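Local coordinates for SPBc2 prophage-derived uncharacterized protein YomS (Bacillus subtilis, PDB 6I5O) that is of unknown function but is encoded by the SPbeta prophage as part of its lytic cassette and assembles as an all-beta pentamer, at residues F38-K44 with V112-S118; R52-F56 with G79-T85; Y57-E61 with L96-M100; L68-K73 with E87-F91. All blocks are in the same frame, centred on the assembly; numbering follows the deposited sequence. Where two conformers were deposited one is given.

Contact 1 of 4, residues F38-K44 with V112-S118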
loop_
_atom_site.group_PDB
_atom_site.type_symbol
_atom_site.label_atom_id
_atom_site.label_comp_id
_atom_site.label_asym_id
_atom_site.label_seq_id
_atom_site.Cartn_x
_atom_site.Cartn_y
_atom_site.Cartn_z
ATOM N N PHE A 38 4.360 6.409 15.334
ATOM C CA PHE A 38 5.008 5.964 14.098
ATOM C C PHE A 38 4.248 4.797 13.479
ATOM O O PHE A 38 3.428 4.110 14.107
ATOM C CB PHE A 38 6.475 5.647 14.381
ATOM C CG PHE A 38 7.260 6.895 14.691
ATOM C CD1 PHE A 38 7.610 7.789 13.693
ATOM C CD2 PHE A 38 7.642 7.209 15.987
ATOM C CE1 PHE A 38 8.246 8.973 14.003
ATOM C CE2 PHE A 38 8.269 8.409 16.296
ATOM C CZ PHE A 38 8.646 9.258 15.286
ATOM N N ARG A 39 4.495 4.620 12.181
ATOM C CA ARG A 39 3.830 3.552 11.397
ATOM C C ARG A 39 4.794 2.493 10.898
ATOM O O ARG A 39 4.383 1.338 10.766
ATOM C CB ARG A 39 3.115 4.117 10.163
ATOM C CG ARG A 39 2.003 5.134 10.413
ATOM C CD ARG A 39 1.577 5.713 9.039
ATOM N NE ARG A 39 0.597 6.776 9.053
ATOM C CZ ARG A 39 -0.709 6.559 9.007
ATOM N NH1 ARG A 39 -1.157 5.337 9.124
ATOM N NH2 ARG A 39 -1.576 7.544 8.898
ATOM N N GLU A 40 6.002 2.880 10.524
ATOM C CA GLU A 40 6.948 1.975 9.847
ATOM C C GLU A 40 8.314 2.080 10.534
ATOM O O GLU A 40 8.668 3.128 11.031
ATOM C CB GLU A 40 7.098 2.352 8.351
ATOM C CG GLU A 40 5.802 2.334 7.557
ATOM C CD GLU A 40 5.950 2.864 6.136
ATOM O OE1 GLU A 40 6.569 4.009 5.887
ATOM O OE2 GLU A 40 5.323 2.168 5.294
ATOM N N LEU A 41 9.059 0.987 10.463
ATOM C CA LEU A 41 10.446 0.917 10.961
ATOM C C LEU A 41 11.316 0.226 9.939
ATOM O O LEU A 41 10.930 -0.800 9.401
ATOM C CB LEU A 41 10.437 0.081 12.235
ATOM C CG LEU A 41 11.764 -0.378 12.815
ATOM C CD1 LEU A 41 12.628 0.737 13.302
ATOM C CD2 LEU A 41 11.531 -1.349 13.949
ATOM N N THR A 42 12.507 0.778 9.769
ATOM C CA THR A 42 13.567 0.086 9.023
ATOM C C THR A 42 14.750 -0.073 9.963
ATOM O O THR A 42 15.283 0.936 10.448
ATOM C CB THR A 42 13.972 0.870 7.775
ATOM O OG1 THR A 42 12.829 1.004 6.915
ATOM C CG2 THR A 42 15.067 0.164 6.996
ATOM N N VAL A 43 15.158 -1.303 10.196
ATOM C CA VAL A 43 16.307 -1.640 11.079
ATOM C C VAL A 43 17.514 -1.961 10.217
ATOM O O VAL A 43 17.396 -2.721 9.255
ATOM C CB VAL A 43 15.958 -2.864 11.942
ATOM C CG1 VAL A 43 17.122 -3.275 12.802
ATOM C CG2 VAL A 43 14.797 -2.543 12.838
ATOM N N LYS A 44 18.665 -1.401 10.594
ATOM C CA LYS A 44 19.954 -1.736 9.974
ATOM C C LYS A 44 20.738 -2.579 10.974
ATOM O O LYS A 44 20.974 -2.142 12.143
ATOM C CB LYS A 44 20.728 -0.479 9.614
ATOM C CG LYS A 44 22.115 -0.742 9.086
ATOM C CD LYS A 44 22.147 -1.451 7.747
ATOM C CE LYS A 44 23.506 -2.008 7.341
ATOM N NZ LYS A 44 24.496 -0.941 7.165
ATOM N N VAL A 112 22.553 -2.404 16.051
ATOM C CA VAL A 112 21.144 -2.524 15.548
ATOM C C VAL A 112 20.524 -1.161 15.738
ATOM O O VAL A 112 20.304 -0.771 16.889
ATOM C CB VAL A 112 20.361 -3.643 16.246
ATOM C CG1 VAL A 112 18.991 -3.782 15.634
ATOM C CG2 VAL A 112 21.106 -4.967 16.188
ATOM N N LYS A 113 20.196 -0.487 14.630
ATOM C CA LYS A 113 19.719 0.901 14.683
ATOM C C LYS A 113 18.564 1.040 13.741
ATOM O O LYS A 113 18.553 0.365 12.726
ATOM C CB LYS A 113 20.818 1.901 14.336
ATOM C CG LYS A 113 21.984 1.920 15.303
ATOM C CD LYS A 113 23.060 2.883 14.980
ATOM C CE LYS A 113 24.049 3.010 16.106
ATOM N NZ LYS A 113 25.191 3.882 15.719
ATOM N N GLY A 114 17.570 1.845 14.075
ATOM C CA GLY A 114 16.422 1.994 13.165
ATOM C C GLY A 114 16.109 3.418 12.863
ATOM O O GLY A 114 16.531 4.351 13.552
ATOM N N ILE A 115 15.374 3.565 11.779
ATOM C CA ILE A 115 14.692 4.829 11.425
ATOM C C ILE A 115 13.201 4.474 11.368
ATOM O O ILE A 115 12.796 3.501 10.733
ATOM C CB ILE A 115 15.177 5.395 10.083
ATOM C CG1 ILE A 115 16.628 5.825 10.219
ATOM C CG2 ILE A 115 14.295 6.545 9.632
ATOM C CD1 ILE A 115 17.306 6.173 8.900
ATOM N N VAL A 116 12.415 5.330 12.014
ATOM C CA VAL A 116 10.946 5.147 12.113
ATOM C C VAL A 116 10.308 6.296 11.378
ATOM O O VAL A 116 10.847 7.426 11.355
ATOM C CB VAL A 116 10.434 4.994 13.557
ATOM C CG1 VAL A 116 10.872 3.651 14.109
ATOM C CG2 VAL A 116 10.815 6.172 14.391
ATOM N N VAL A 117 9.125 6.027 10.805
ATOM C CA VAL A 117 8.429 6.962 9.908
ATOM C C VAL A 117 6.955 6.952 10.270
ATOM O O VAL A 117 6.365 5.850 10.460
ATOM C CB VAL A 117 8.639 6.542 8.451
ATOM C CG1 VAL A 117 8.043 7.526 7.498
ATOM C CG2 VAL A 117 10.122 6.300 8.140
ATOM N N SER A 118 6.346 8.127 10.322
ATOM C CA SER A 118 4.899 8.282 10.589
ATOM C C SER A 118 4.079 8.258 9.307
ATOM O O SER A 118 4.590 8.053 8.195
ATOM C CB SER A 118 4.630 9.510 11.383
ATOM O OG SER A 118 4.763 10.706 10.569
HETATM O O HOH W 1 11.010 2.938 8.190
#
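A buried antiparallel pairing of the neighbouring strands 40-46 and 110-117, opened at one end by a classic beta bulge, joins F38-K44 to V112-S118 at the C-terminal end of the chain. Such a pair is held first by its backbone. T42 N donates to I115 O at 2.9 Å and I115 N returns the bond to T42 O at 2.9 Å; K44 N reaches K113 O at 2.8 Å, with K113 N to K44 O at 3.1 Å. At the bulge R39 and E40 both face V117, so that V117 O accepts from R39 N (2.8 Å) and from E40 N (3.0 Å), while V117 N donates to E40 O (2.9 Å). L41, V43 and V116 share one face. There L41 CD1 meets V116 CG1 at 3.5 Å and passes 4.0 Å from G114 CA, a place where a beta carbon on G114 would collide with it. F38, beyond the bulge, lays its ring against V116 CG2, 3.5 Å from the ring centroid and almost on its normal, a CH-pi contact. On the other face a water bridges T42 OG1 (2.9 Å) and I115 O (3.2 Å); this hydroxyl is also bonded to D90. K44 turns its amine to E64 and D60 of the second subunit. Within the chain, strand 40-46 lies between strands 110-117 and 87-92 in the sheet, and L41 and V43 pack on F101 of strand 98-107.

Contact 2 of 4, residues R52-F56 with G79-T85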
loop_
_atom_site.group_PDB
_atom_site.type_symbol
_atom_site.label_atom_id
_atom_site.label_comp_id
_atom_site.label_asym_id
_atom_site.label_seq_id
_atom_site.Cartn_x
_atom_site.Cartn_y
_atom_site.Cartn_z
ATOM N N ARG A 52 26.385 -13.865 14.203
ATOM C CA ARG A 52 25.370 -13.274 15.095
ATOM C C ARG A 52 24.024 -13.884 14.777
ATOM O O ARG A 52 23.827 -14.417 13.663
ATOM C CB ARG A 52 25.330 -11.742 14.998
ATOM C CG ARG A 52 24.588 -11.162 13.789
ATOM C CD ARG A 52 25.123 -11.674 12.454
ATOM N NE ARG A 52 26.508 -11.326 12.189
ATOM C CZ ARG A 52 27.207 -11.794 11.184
ATOM N NH1 ARG A 52 28.461 -11.400 11.015
ATOM N NH2 ARG A 52 26.696 -12.707 10.361
ATOM N N GLU A 53 23.111 -13.744 15.709
ATOM C CA GLU A 53 21.698 -14.116 15.470
ATOM C C GLU A 53 20.867 -13.040 16.139
ATOM O O GLU A 53 21.002 -12.800 17.334
ATOM C CB GLU A 53 21.390 -15.485 16.059
ATOM C CG GLU A 53 19.976 -15.917 15.917
ATOM C CD GLU A 53 19.701 -17.284 16.551
ATOM O OE1 GLU A 53 20.650 -17.966 17.016
ATOM O OE2 GLU A 53 18.505 -17.642 16.687
ATOM N N ILE A 54 20.001 -12.401 15.332
ATOM C CA ILE A 54 19.103 -11.321 15.797
ATOM C C ILE A 54 17.680 -11.857 15.644
ATOM O O ILE A 54 17.354 -12.310 14.546
ATOM C CB ILE A 54 19.288 -10.037 14.965
ATOM C CG1 ILE A 54 20.755 -9.644 14.800
ATOM C CG2 ILE A 54 18.430 -8.931 15.518
ATOM C CD1 ILE A 54 21.473 -9.332 16.100
ATOM N N LYS A 55 16.891 -11.793 16.718
ATOM C CA LYS A 55 15.450 -12.137 16.608
ATOM C C LYS A 55 14.626 -10.885 16.783
ATOM O O LYS A 55 14.922 -9.999 17.583
ATOM C CB LYS A 55 15.057 -13.146 17.687
ATOM C CG LYS A 55 15.549 -14.549 17.349
ATOM C CD LYS A 55 15.018 -15.559 18.317
ATOM C CE LYS A 55 14.782 -16.930 17.708
ATOM N NZ LYS A 55 15.844 -17.811 18.189
ATOM N N PHE A 56 13.579 -10.775 15.948
ATOM C CA PHE A 56 12.751 -9.573 15.836
ATOM C C PHE A 56 11.489 -9.770 16.653
ATOM O O PHE A 56 10.836 -10.823 16.489
ATOM C CB PHE A 56 12.375 -9.337 14.385
ATOM C CG PHE A 56 13.462 -9.446 13.345
ATOM C CD1 PHE A 56 14.793 -9.219 13.651
ATOM C CD2 PHE A 56 13.138 -9.750 12.037
ATOM C CE1 PHE A 56 15.749 -9.291 12.650
ATOM C CE2 PHE A 56 14.101 -9.844 11.035
ATOM C CZ PHE A 56 15.407 -9.630 11.363
ATOM N N GLY A 79 11.083 -12.551 7.032
ATOM C CA GLY A 79 11.640 -13.297 8.161
ATOM C C GLY A 79 11.439 -12.597 9.487
ATOM O O GLY A 79 11.217 -11.414 9.530
ATOM N N SER A 80 11.557 -13.374 10.551
ATOM C CA SER A 80 11.440 -12.886 11.934
ATOM C C SER A 80 12.795 -12.967 12.637
ATOM O O SER A 80 12.833 -12.726 13.838
ATOM C CB SER A 80 10.377 -13.598 12.713
ATOM O OG SER A 80 10.618 -14.980 12.723
ATOM N N SER A 81 13.858 -13.252 11.914
ATOM C CA SER A 81 15.210 -13.311 12.514
ATOM C C SER A 81 16.216 -13.226 11.389
ATOM O O SER A 81 15.853 -13.414 10.228
ATOM C CB SER A 81 15.414 -14.551 13.326
ATOM O OG SER A 81 15.314 -15.726 12.526
ATOM N N THR A 82 17.480 -13.050 11.742
ATOM C CA THR A 82 18.540 -13.137 10.724
ATOM C C THR A 82 19.841 -13.602 11.364
ATOM O O THR A 82 20.104 -13.308 12.560
ATOM C CB THR A 82 18.753 -11.799 10.001
ATOM O OG1 THR A 82 19.696 -12.039 8.951
ATOM C CG2 THR A 82 19.253 -10.687 10.883
ATOM N N LEU A 83 20.619 -14.300 10.575
ATOM C CA LEU A 83 21.998 -14.711 10.912
ATOM C C LEU A 83 23.005 -13.822 10.207
ATOM O O LEU A 83 24.216 -14.104 10.340
ATOM C CB LEU A 83 22.207 -16.163 10.477
ATOM C CG LEU A 83 21.306 -17.160 11.187
ATOM C CD1 LEU A 83 21.502 -18.552 10.682
ATOM C CD2 LEU A 83 21.507 -17.096 12.688
ATOM N N ASN A 84 22.559 -12.820 9.461
ATOM C CA ASN A 84 23.456 -12.026 8.606
ATOM C C ASN A 84 23.674 -10.638 9.202
ATOM O O ASN A 84 22.881 -10.168 9.998
ATOM C CB ASN A 84 22.906 -11.907 7.188
ATOM C CG ASN A 84 22.856 -13.246 6.512
ATOM O OD1 ASN A 84 21.857 -13.516 5.842
ATOM N ND2 ASN A 84 23.861 -14.066 6.623
ATOM N N THR A 85 24.729 -9.990 8.748
ATOM C CA THR A 85 25.002 -8.574 9.036
ATOM C C THR A 85 24.825 -7.809 7.723
ATOM O O THR A 85 24.695 -8.439 6.639
ATOM C CB THR A 85 26.391 -8.409 9.674
ATOM O OG1 THR A 85 26.506 -7.048 10.159
ATOM C CG2 THR A 85 27.491 -8.797 8.707
HETATM O O HOH W 2 25.921 -15.587 12.053
HETATM O O HOH W 3 11.656 -13.501 16.304
#
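A short antiparallel bridge running into an ST turn fastens the segment G79-T85 along strand 51-59. The regular part is brief: I54 N donates to T82 O at 2.9 Å, T82 N to I54 O at 2.9 Å, and F56 N to S80 O at 3.0 Å, with K55 and S81 as the non-hydrogen-bonded pair between them. Past T82 the segment leaves strand geometry, and T82 OG1 accepts from N84 N at 3.0 Å, which defines the turn; the same hydroxyl is also bonded to E87. R52 takes over where the backbone pairing stops. Its folded side chain brings NH2 to L83 O at 2.8 Å, in the guanidinium plane, and lays one face of the group against T85, with NH1 3.6 Å from T85 CG2. A water links R52 N and L83 O, 2.8 Å from each, and another spans F56 O and S80 O, again at 2.8 Å from each. The F56 ring packs against the segment: S81 N stands over its face, 3.5 Å from CE2, and CZ is 4.0 Å from T82 CG2. K55 NZ makes a salt bridge with E53 OE2 of its own strand at 3.1 Å. Beyond the contact the F56 ring meets W89, F91 and F101, so that the short strand 81-82, by pairing with strand 51-59, covers part of an aromatic cluster in this all-beta fold.

Contact 3 of 4, residues Y57-E61 with L96-M100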
loop_
_atom_site.group_PDB
_atom_site.type_symbol
_atom_site.label_atom_id
_atom_site.label_comp_id
_atom_site.label_asym_id
_atom_site.label_seq_id
_atom_site.Cartn_x
_atom_site.Cartn_y
_atom_site.Cartn_z
ATOM N N TYR A 57 11.165 -8.823 17.533
ATOM C CA TYR A 57 10.001 -8.986 18.421
ATOM C C TYR A 57 9.154 -7.735 18.496
ATOM O O TYR A 57 9.604 -6.573 18.498
ATOM C CB TYR A 57 10.449 -9.308 19.859
ATOM C CG TYR A 57 11.006 -10.681 19.999
ATOM C CD1 TYR A 57 10.217 -11.792 19.920
ATOM C CD2 TYR A 57 12.367 -10.886 20.223
ATOM C CE1 TYR A 57 10.673 -13.074 20.100
ATOM C CE2 TYR A 57 12.854 -12.162 20.406
ATOM C CZ TYR A 57 12.020 -13.263 20.314
ATOM O OH TYR A 57 12.485 -14.539 20.479
ATOM N N ALA A 58 7.851 -7.984 18.564
ATOM C CA ALA A 58 6.854 -7.040 19.083
ATOM C C ALA A 58 6.671 -7.303 20.567
ATOM O O ALA A 58 6.711 -8.467 20.973
ATOM C CB ALA A 58 5.567 -7.178 18.330
ATOM N N VAL A 59 6.488 -6.244 21.345
ATOM C CA VAL A 59 6.324 -6.384 22.799
ATOM C C VAL A 59 5.069 -5.615 23.209
ATOM O O VAL A 59 4.928 -4.471 22.851
ATOM C CB VAL A 59 7.572 -5.889 23.554
ATOM C CG1 VAL A 59 7.406 -6.096 25.054
ATOM C CG2 VAL A 59 8.816 -6.559 23.042
ATOM N N ASP A 60 4.201 -6.251 23.980
ATOM C CA ASP A 60 2.994 -5.579 24.454
ATOM C C ASP A 60 3.200 -4.879 25.798
ATOM O O ASP A 60 4.289 -4.912 26.356
ATOM C CB ASP A 60 1.788 -6.529 24.423
ATOM C CG ASP A 60 1.716 -7.596 25.479
ATOM O OD1 ASP A 60 2.527 -7.536 26.437
ATOM O OD2 ASP A 60 0.785 -8.494 25.367
ATOM N N GLU A 61 2.158 -4.258 26.307
ATOM C CA GLU A 61 2.225 -3.421 27.541
ATOM C C GLU A 61 2.554 -4.294 28.747
ATOM O O GLU A 61 2.957 -3.724 29.761
ATOM C CB GLU A 61 0.918 -2.648 27.731
ATOM C CG GLU A 61 0.938 -1.344 26.929
ATOM C CD GLU A 61 -0.156 -0.302 27.180
ATOM O OE1 GLU A 61 -1.315 -0.682 26.863
ATOM O OE2 GLU A 61 0.146 0.878 27.657
ATOM N N LEU A 96 1.499 -1.616 17.150
ATOM C CA LEU A 96 2.291 -2.301 18.195
ATOM C C LEU A 96 2.631 -1.307 19.288
ATOM O O LEU A 96 2.834 -0.134 19.012
ATOM C CB LEU A 96 3.593 -2.843 17.635
ATOM C CG LEU A 96 3.455 -3.804 16.468
ATOM C CD1 LEU A 96 4.837 -4.217 15.986
ATOM C CD2 LEU A 96 2.635 -5.049 16.867
ATOM N N PHE A 97 2.740 -1.752 20.546
ATOM C CA PHE A 97 3.194 -0.884 21.634
ATOM C C PHE A 97 4.718 -0.659 21.571
ATOM O O PHE A 97 5.183 0.479 21.537
ATOM C CB PHE A 97 2.808 -1.500 22.958
ATOM C CG PHE A 97 3.401 -0.771 24.139
ATOM C CD1 PHE A 97 3.100 0.557 24.357
ATOM C CD2 PHE A 97 4.198 -1.460 25.055
ATOM C CE1 PHE A 97 3.675 1.209 25.461
ATOM C CE2 PHE A 97 4.655 -0.829 26.202
ATOM C CZ PHE A 97 4.444 0.509 26.348
ATOM N N LYS A 98 5.472 -1.749 21.495
ATOM C CA LYS A 98 6.952 -1.690 21.516
ATOM C C LYS A 98 7.503 -2.668 20.502
ATOM O O LYS A 98 6.858 -3.657 20.164
ATOM C CB LYS A 98 7.516 -2.090 22.865
ATOM C CG LYS A 98 7.573 -0.978 23.894
ATOM C CD LYS A 98 8.065 -1.503 25.219
ATOM C CE LYS A 98 8.578 -0.410 26.125
ATOM N NZ LYS A 98 9.075 -0.980 27.396
ATOM N N VAL A 99 8.726 -2.367 20.066
ATOM C CA VAL A 99 9.508 -3.361 19.292
ATOM C C VAL A 99 10.877 -3.525 19.948
ATOM O O VAL A 99 11.383 -2.583 20.597
ATOM C CB VAL A 99 9.594 -2.975 17.799
ATOM C CG1 VAL A 99 8.244 -3.056 17.116
ATOM C CG2 VAL A 99 10.200 -1.627 17.594
ATOM N N MET A 100 11.442 -4.689 19.737
ATOM C CA MET A 100 12.699 -5.130 20.354
ATOM C C MET A 100 13.440 -6.010 19.359
ATOM O O MET A 100 12.816 -6.796 18.658
ATOM C CB MET A 100 12.390 -5.908 21.638
ATOM C CG MET A 100 13.615 -6.635 22.155
ATOM S SD MET A 100 13.244 -7.908 23.387
ATOM C CE MET A 100 12.745 -6.797 24.650
#
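V59 and M100 form the apolar centre, V59 CG2 lying 3.9 Å from M100 CB, and on the same face Y57 CB comes within 4.3 Å of M100 CB. The sulfur of M100 stands 5.5 Å from the centroid of the Y57 ring, an oblique Met-aromatic contact. Across the sheet A58 CB touches L96 CD1 at 3.8 Å. Between these faces runs the antiparallel backbone pairing of strand 51-59 with strand 98-107: Y57 N donates to M100 O (2.8 Å), M100 N to Y57 O (2.9 Å) and V59 N to K98 O (2.9 Å), whereas the return bond from K98 N to V59 O, at 3.1 Å, is weak. There the strands give way to loop, and the F97 ring receives E61 CG over its face, 3.6 Å from the centroid. Outermost lie the charges: K98 pairs with E32, and D60 with K44 of the third subunit. The chemistry thus implies a pairing made by backbone and apolar packing, while K98 and D60 find their salt-bridge partners outside it.

Contact 4 of 4, residues L68-K73 with E87-F91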
loop_
_atom_site.group_PDB
_atom_site.type_symbol
_atom_site.label_atom_id
_atom_site.label_comp_id
_atom_site.label_asym_id
_atom_site.label_seq_id
_atom_site.Cartn_x
_atom_site.Cartn_y
_atom_site.Cartn_z
ATOM N N LEU A 68 8.213 -11.254 15.229
ATOM C CA LEU A 68 7.677 -10.234 14.318
ATOM C C LEU A 68 8.371 -10.385 12.968
ATOM O O LEU A 68 9.596 -10.249 12.902
ATOM C CB LEU A 68 7.949 -8.856 14.920
ATOM C CG LEU A 68 7.552 -7.661 14.077
ATOM C CD1 LEU A 68 6.056 -7.606 13.862
ATOM C CD2 LEU A 68 8.040 -6.361 14.655
ATOM N N SER A 69 7.612 -10.663 11.916
ATOM C CA SER A 69 8.199 -10.740 10.551
ATOM C C SER A 69 8.314 -9.352 9.921
ATOM O O SER A 69 7.440 -8.496 10.082
ATOM C CB SER A 69 7.414 -11.680 9.687
ATOM O OG SER A 69 7.735 -13.013 10.007
ATOM N N GLY A 70 9.380 -9.192 9.168
ATOM C CA GLY A 70 9.626 -8.037 8.311
ATOM C C GLY A 70 10.186 -8.483 6.999
ATOM O O GLY A 70 10.255 -9.698 6.714
ATOM N N THR A 71 10.528 -7.476 6.207
ATOM C CA THR A 71 10.959 -7.674 4.806
ATOM C C THR A 71 12.394 -7.198 4.643
ATOM O O THR A 71 12.699 -6.061 4.983
ATOM C CB THR A 71 10.030 -6.979 3.826
ATOM O OG1 THR A 71 8.682 -7.428 4.088
ATOM C CG2 THR A 71 10.405 -7.250 2.398
ATOM N N ASN A 72 13.239 -8.079 4.107
ATOM C CA ASN A 72 14.663 -7.748 3.856
ATOM C C ASN A 72 14.716 -6.848 2.620
ATOM O O ASN A 72 14.219 -7.283 1.555
ATOM C CB ASN A 72 15.435 -9.050 3.720
ATOM C CG ASN A 72 16.906 -8.904 3.495
ATOM O OD1 ASN A 72 17.372 -7.936 2.884
ATOM N ND2 ASN A 72 17.696 -9.881 3.968
ATOM N N LYS A 73 15.321 -5.680 2.745
ATOM C CA LYS A 73 15.321 -4.726 1.603
ATOM C C LYS A 73 16.269 -5.174 0.499
ATOM O O LYS A 73 16.162 -4.604 -0.615
ATOM C CB LYS A 73 15.680 -3.314 2.035
ATOM C CG LYS A 73 14.694 -2.695 2.973
ATOM C CD LYS A 73 14.960 -1.268 3.294
ATOM C CE LYS A 73 14.542 -0.300 2.243
ATOM N NZ LYS A 73 13.054 -0.181 2.270
ATOM N N GLU A 87 22.357 -5.692 6.734
ATOM C CA GLU A 87 20.997 -5.870 6.181
ATOM C C GLU A 87 20.083 -4.800 6.742
ATOM O O GLU A 87 20.215 -4.386 7.922
ATOM C CB GLU A 87 20.356 -7.196 6.607
ATOM C CG GLU A 87 20.970 -8.390 5.987
ATOM C CD GLU A 87 20.296 -9.696 6.376
ATOM O OE1 GLU A 87 19.782 -9.798 7.499
ATOM O OE2 GLU A 87 20.398 -10.606 5.539
ATOM N N TYR A 88 19.130 -4.396 5.890
ATOM C CA TYR A 88 17.979 -3.586 6.310
ATOM C C TYR A 88 16.737 -4.483 6.340
ATOM O O TYR A 88 16.478 -5.236 5.363
ATOM C CB TYR A 88 17.730 -2.449 5.327
ATOM C CG TYR A 88 18.767 -1.351 5.398
ATOM C CD1 TYR A 88 18.669 -0.277 6.268
ATOM C CD2 TYR A 88 19.791 -1.356 4.482
ATOM C CE1 TYR A 88 19.603 0.751 6.286
ATOM C CE2 TYR A 88 20.730 -0.334 4.484
ATOM C CZ TYR A 88 20.651 0.706 5.366
ATOM O OH TYR A 88 21.579 1.714 5.317
ATOM N N TRP A 89 15.927 -4.306 7.383
ATOM C CA TRP A 89 14.642 -5.021 7.501
ATOM C C TRP A 89 13.546 -4.002 7.763
ATOM O O TRP A 89 13.668 -3.152 8.672
ATOM C CB TRP A 89 14.698 -6.020 8.645
ATOM C CG TRP A 89 15.551 -7.195 8.372
ATOM C CD1 TRP A 89 16.898 -7.302 8.591
ATOM C CD2 TRP A 89 15.137 -8.449 7.829
ATOM N NE1 TRP A 89 17.338 -8.533 8.181
ATOM C CE2 TRP A 89 16.273 -9.248 7.710
ATOM C CE3 TRP A 89 13.893 -8.968 7.416
ATOM C CZ2 TRP A 89 16.226 -10.560 7.245
ATOM C CZ3 TRP A 89 13.842 -10.249 6.927
ATOM C CH2 TRP A 89 14.993 -11.046 6.885
ATOM N N ASP A 90 12.458 -4.119 7.014
ATOM C CA ASP A 90 11.297 -3.208 7.079
ATOM C C ASP A 90 10.139 -3.861 7.833
ATOM O O ASP A 90 9.833 -5.037 7.583
ATOM C CB ASP A 90 10.808 -2.860 5.695
ATOM C CG ASP A 90 11.615 -1.867 4.941
ATOM O OD1 ASP A 90 12.483 -1.191 5.568
ATOM O OD2 ASP A 90 11.438 -1.882 3.691
ATOM N N PHE A 91 9.513 -3.070 8.688
ATOM C CA PHE A 91 8.407 -3.565 9.535
ATOM C C PHE A 91 7.275 -2.573 9.539
ATOM O O PHE A 91 7.486 -1.368 9.565
ATOM C CB PHE A 91 8.846 -3.760 10.985
ATOM C CG PHE A 91 10.004 -4.691 11.164
ATOM C CD1 PHE A 91 11.308 -4.261 11.049
ATOM C CD2 PHE A 91 9.765 -6.046 11.361
ATOM C CE1 PHE A 91 12.350 -5.140 11.184
ATOM C CE2 PHE A 91 10.814 -6.935 11.506
ATOM C CZ PHE A 91 12.096 -6.475 11.397
HETATM O O HOH W 4 7.487 -5.985 6.177
HETATM O O HOH W 5 19.105 -5.764 3.452
#
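D90, N72 and K73 bury the most surface here, K73 and D90 in a shared salt bridge and N72 by lying on the W89 ring. K73 NZ meets D90 OD2 at 2.7 Å, its aliphatic part lying on Y88 (K73 CD to Y88 CB, 3.6 Å); the amine also bonds to the D92 carbonyl of the second subunit, while D90 OD1 holds T42. Strands 65-72 and 87-92 pair antiparallel within the sheet of the chain: T71 N donates to D90 O (2.9 Å), D90 N to T71 O (2.8 Å) and K73 N to Y88 O (2.9 Å). N72 sits opposite W89, its CB 3.7 Å from the centroid of the six-membered ring, over the face. From there N72 ND2 makes a weak hydrogen bond to E87 OE2 at 3.2 Å, while E87 OE1 takes W89 NE1 (2.8 Å) and is bonded to T82. A water joins N72 OD1 to Y88 N, 2.8 Å from each; OD1 also accepts from T74 N. At G70 a beta carbon would strike the F91 ring and D90 O, and L68 CD2 packs against F91 CD2 at 3.7 Å.

All four contacts belong to the antiparallel sheet of the chain, and neighbouring pairings meet through shared strands and side chains. Contacts 1 and 4, with centres 10 Å apart, are joined where strands 40-46 and 87-92 lie side by side: T42 OG1 is 2.6 Å from D90 OD1 and L41 O 2.8 Å from F91 N. Contacts 2 and 4, also 10 Å apart at their centres, meet through T82 OG1 and E87 OE1 (2.7 Å) and through F56 CD2 and F91 CZ (3.5 Å). Contacts 2 and 3 divide strand 51-59 between them, their centres 17 Å apart. Contact 3 touches contact 1 by V99 CG2 on L41 CD2 (3.9 Å) and contact 4 through L68.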